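Local coordinates for protein possible prolidase (Bifidobacterium longum NCC2705, PDB 2P9B) that probably hydrolyses carbon-nitrogen bonds as a member of the amidohydrolase family, although its precise substrate is not established, at residues Gly64-Ala76 with Gly393-Asn407. Residues are numbered along the deposited sequence; the frame is centred on the assembly and turned at random.
Sequences GTGKIVMPGLINA and GSLEVGKSADLLVLN
I68 and M70 pair with L406 and L404 as the hydrogen-bonded rungs of an antiparallel strand pair, 68-71 against 403-406. This is consistent with the amidohydrolase fold, in which the two ends of the chain build a small beta domain beside a TIM barrel: a late strand lies against the early strand that leads to the barrel. I68 N donates to L406 O (2.9 Å), and L406 N returns a bond to I68 O. M70 and L404 exchange the next two, with M70 N 2.9 Å from L404 O. The pairing ends at G72, whose N reaches D402 O from above the carbonyl plane; being glycine, it lets its bare CA pack on L404 CB. P71, which has no N-H to offer, fits the non-hydrogen-bonded position opposite L403.

The apolar side chains fill both faces. On the face of I68, M70, L404 and L406, the selenomethionine M70, its CG between the backbone N and the carbonyl carbon (chi1 65°) and chi2 extended, lies alongside L404 and carries SE to L406 CD1 (3.8 Å). L404, its CG anti to the backbone N (chi1 170°), carries CD2 to L73 CG (3.8 Å). Helix 371-385 also packs on M70. On the other face, beta-branched V69 sets CG2 against L403 CB (4.0 Å) and V405 CG2, while I21 of strand 19-22 and I36 of strand 34-38 also touch V69.

Before the 396-399 turn, L395 lays its isobutyl group across the P71 ring, CG to CG 3.9 Å. The compact, puckered proline ring offers an apolar surface, and its CG also meets S394 CA. S394 OG donates to the anti lone pair of E396 OE1, tying this loop to itself.

At the far end, K67 CD and CE run beside the side-chain amide of N407, CE lying 3.2 Å from ND2, and one water donates to both G66 O and N407 O, 2.8 Å from each.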
# COMPACT_ATOMS: atom_id res chain seq x y z
N GLY A 64 -21.97 -8.90 -15.00
CA GLY A 64 -21.24 -9.44 -13.87
C GLY A 64 -21.83 -10.68 -13.22
O GLY A 64 -21.44 -11.05 -12.11
N THR A 65 -22.77 -11.33 -13.89
CA THR A 65 -23.38 -12.53 -13.36
C THR A 65 -22.30 -13.53 -12.94
O THR A 65 -21.38 -13.82 -13.70
CB THR A 65 -24.30 -13.19 -14.41
OG1 THR A 65 -25.34 -12.28 -14.77
CG2 THR A 65 -24.92 -14.46 -13.86
N GLY A 66 -22.42 -14.04 -11.71
CA GLY A 66 -21.46 -15.00 -11.20
C GLY A 66 -20.13 -14.41 -10.75
O GLY A 66 -19.23 -15.12 -10.32
N LYS A 67 -20.02 -13.09 -10.84
CA LYS A 67 -18.79 -12.40 -10.45
C LYS A 67 -18.94 -11.64 -9.14
O LYS A 67 -20.05 -11.36 -8.69
CB LYS A 67 -18.38 -11.41 -11.55
CG LYS A 67 -18.21 -12.00 -12.95
CD LYS A 67 -16.98 -12.89 -13.04
CE LYS A 67 -16.73 -13.34 -14.48
NZ LYS A 67 -17.87 -14.11 -15.02
N ILE A 68 -17.80 -11.33 -8.52
CA ILE A 68 -17.77 -10.55 -7.29
C ILE A 68 -17.08 -9.24 -7.65
O ILE A 68 -16.12 -9.25 -8.41
CB ILE A 68 -16.95 -11.25 -6.17
CG1 ILE A 68 -17.81 -12.27 -5.42
CG2 ILE A 68 -16.39 -10.22 -5.19
CD1 ILE A 68 -18.25 -13.44 -6.25
N VAL A 69 -17.59 -8.12 -7.14
CA VAL A 69 -16.93 -6.85 -7.40
C VAL A 69 -16.68 -6.20 -6.05
O VAL A 69 -17.54 -6.24 -5.16
CB VAL A 69 -17.79 -5.90 -8.27
CG1 VAL A 69 -19.09 -5.59 -7.57
CG2 VAL A 69 -17.00 -4.62 -8.55
N MSE A 70 -15.50 -5.63 -5.89
CA MSE A 70 -15.11 -4.99 -4.65
C MSE A 70 -14.29 -3.76 -4.98
O MSE A 70 -13.96 -3.52 -6.14
CB MSE A 70 -14.29 -5.97 -3.78
CG MSE A 70 -12.92 -6.40 -4.36
SE MSE A 70 -11.80 -7.44 -3.20
CE MSE A 70 -11.23 -6.04 -2.05
N PRO A 71 -13.96 -2.94 -3.96
CA PRO A 71 -13.15 -1.75 -4.25
C PRO A 71 -11.78 -2.23 -4.71
O PRO A 71 -11.35 -3.32 -4.33
CB PRO A 71 -13.06 -1.05 -2.90
CG PRO A 71 -14.33 -1.48 -2.19
CD PRO A 71 -14.41 -2.94 -2.56
N GLY A 72 -11.09 -1.43 -5.51
CA GLY A 72 -9.77 -1.84 -5.95
C GLY A 72 -8.85 -1.97 -4.76
O GLY A 72 -9.02 -1.26 -3.76
N LEU A 73 -7.87 -2.87 -4.84
CA LEU A 73 -6.93 -3.02 -3.73
C LEU A 73 -6.02 -1.80 -3.71
O LEU A 73 -5.85 -1.12 -4.71
CB LEU A 73 -6.08 -4.29 -3.89
CG LEU A 73 -6.80 -5.63 -3.75
CD1 LEU A 73 -5.84 -6.77 -4.02
CD2 LEU A 73 -7.38 -5.75 -2.33
N ILE A 74 -5.44 -1.52 -2.54
CA ILE A 74 -4.52 -0.40 -2.39
C ILE A 74 -3.28 -0.95 -1.72
O ILE A 74 -3.38 -1.74 -0.78
CB ILE A 74 -5.14 0.71 -1.49
CG1 ILE A 74 -6.40 1.26 -2.17
CG2 ILE A 74 -4.13 1.82 -1.25
CD1 ILE A 74 -7.12 2.35 -1.39
N ASN A 75 -2.10 -0.57 -2.21
CA ASN A 75 -0.85 -1.02 -1.62
C ASN A 75 -0.13 0.22 -1.11
O ASN A 75 0.31 1.06 -1.89
CB ASN A 75 0.03 -1.75 -2.64
CG ASN A 75 1.20 -2.46 -1.99
OD1 ASN A 75 1.80 -1.94 -1.05
ND2 ASN A 75 1.53 -3.65 -2.49
N ALA A 76 -0.01 0.35 0.21
CA ALA A 76 0.61 1.54 0.80
C ALA A 76 2.13 1.56 0.86
O ALA A 76 2.71 2.50 1.39
CB ALA A 76 0.04 1.76 2.20
N GLY A 393 -11.56 3.86 -2.34
CA GLY A 393 -11.56 2.96 -1.20
C GLY A 393 -12.86 2.27 -0.87
O GLY A 393 -12.90 1.40 0.00
N SER A 394 -13.94 2.66 -1.54
CA SER A 394 -15.24 2.04 -1.31
C SER A 394 -16.12 2.28 -2.53
O SER A 394 -15.94 3.26 -3.26
CB SER A 394 -15.91 2.62 -0.06
OG SER A 394 -16.19 4.00 -0.21
N LEU A 395 -17.07 1.39 -2.74
CA LEU A 395 -17.97 1.51 -3.88
C LEU A 395 -19.19 2.31 -3.49
O LEU A 395 -20.26 1.76 -3.24
CB LEU A 395 -18.38 0.12 -4.36
CG LEU A 395 -17.20 -0.78 -4.72
CD1 LEU A 395 -17.71 -2.13 -5.19
CD2 LEU A 395 -16.36 -0.11 -5.80
N GLU A 396 -19.01 3.62 -3.43
CA GLU A 396 -20.08 4.53 -3.07
C GLU A 396 -20.22 5.64 -4.11
O GLU A 396 -19.24 6.07 -4.70
CB GLU A 396 -19.80 5.15 -1.70
CG GLU A 396 -19.86 4.15 -0.57
CD GLU A 396 -19.54 4.78 0.77
OE1 GLU A 396 -18.35 5.04 1.03
OE2 GLU A 396 -20.48 5.01 1.55
N VAL A 397 -21.46 6.08 -4.31
CA VAL A 397 -21.77 7.13 -5.27
C VAL A 397 -20.90 8.36 -5.04
O VAL A 397 -20.75 8.82 -3.90
CB VAL A 397 -23.26 7.54 -5.18
CG1 VAL A 397 -23.56 8.69 -6.13
CG2 VAL A 397 -24.13 6.34 -5.52
N GLY A 398 -20.32 8.88 -6.12
CA GLY A 398 -19.48 10.06 -6.02
C GLY A 398 -18.00 9.76 -6.02
O GLY A 398 -17.18 10.61 -6.39
N LYS A 399 -17.64 8.55 -5.60
CA LYS A 399 -16.24 8.16 -5.56
C LYS A 399 -15.74 7.64 -6.90
O LYS A 399 -16.53 7.26 -7.77
CB LYS A 399 -16.01 7.11 -4.48
CG LYS A 399 -16.18 7.62 -3.06
CD LYS A 399 -15.51 6.68 -2.07
CE LYS A 399 -15.82 7.08 -0.63
NZ LYS A 399 -15.50 8.50 -0.36
N SER A 400 -14.42 7.63 -7.05
CA SER A 400 -13.77 7.15 -8.27
C SER A 400 -14.16 5.71 -8.54
O SER A 400 -14.22 4.89 -7.63
CB SER A 400 -12.25 7.27 -8.12
OG SER A 400 -11.58 7.08 -9.35
N ALA A 401 -14.41 5.38 -9.80
CA ALA A 401 -14.79 4.02 -10.15
C ALA A 401 -13.57 3.09 -10.19
O ALA A 401 -13.14 2.67 -11.26
CB ALA A 401 -15.52 4.01 -11.50
N ASP A 402 -13.03 2.79 -9.02
CA ASP A 402 -11.89 1.89 -8.91
C ASP A 402 -12.50 0.55 -8.50
O ASP A 402 -12.78 0.32 -7.32
CB ASP A 402 -10.91 2.38 -7.83
CG ASP A 402 -10.14 3.62 -8.26
OD1 ASP A 402 -9.62 3.64 -9.39
OD2 ASP A 402 -10.03 4.57 -7.45
N LEU A 403 -12.73 -0.31 -9.49
CA LEU A 403 -13.37 -1.60 -9.23
C LEU A 403 -12.50 -2.80 -9.51
O LEU A 403 -11.74 -2.82 -10.48
CB LEU A 403 -14.64 -1.73 -10.08
CG LEU A 403 -15.51 -0.49 -10.31
CD1 LEU A 403 -16.77 -0.90 -11.08
CD2 LEU A 403 -15.89 0.14 -9.00
N LEU A 404 -12.63 -3.82 -8.67
CA LEU A 404 -11.88 -5.04 -8.87
C LEU A 404 -12.92 -6.15 -8.99
O LEU A 404 -13.66 -6.43 -8.04
CB LEU A 404 -10.95 -5.30 -7.68
CG LEU A 404 -10.27 -6.67 -7.64
CD1 LEU A 404 -9.52 -6.94 -8.94
CD2 LEU A 404 -9.32 -6.72 -6.44
N VAL A 405 -12.98 -6.76 -10.17
CA VAL A 405 -13.94 -7.83 -10.43
C VAL A 405 -13.24 -9.18 -10.28
O VAL A 405 -12.21 -9.42 -10.90
CB VAL A 405 -14.53 -7.70 -11.84
CG1 VAL A 405 -15.65 -8.71 -12.04
CG2 VAL A 405 -15.07 -6.27 -12.04
N LEU A 406 -13.82 -10.04 -9.45
CA LEU A 406 -13.27 -11.36 -9.15
C LEU A 406 -14.17 -12.50 -9.60
O LEU A 406 -15.37 -12.33 -9.77
CB LEU A 406 -13.01 -11.47 -7.65
CG LEU A 406 -12.21 -10.31 -7.05
CD1 LEU A 406 -12.13 -10.44 -5.53
CD2 LEU A 406 -10.82 -10.29 -7.66
N ASN A 407 -13.58 -13.68 -9.75
CA ASN A 407 -14.32 -14.87 -10.18
C ASN A 407 -14.88 -15.66 -9.00
O ASN A 407 -15.68 -16.58 -9.18
CB ASN A 407 -13.42 -15.76 -11.04
CG ASN A 407 -13.16 -15.17 -12.41
OD1 ASN A 407 -12.04 -15.22 -12.92
ND2 ASN A 407 -14.19 -14.61 -13.02
O HOH W 1 -17.16 -16.57 -11.58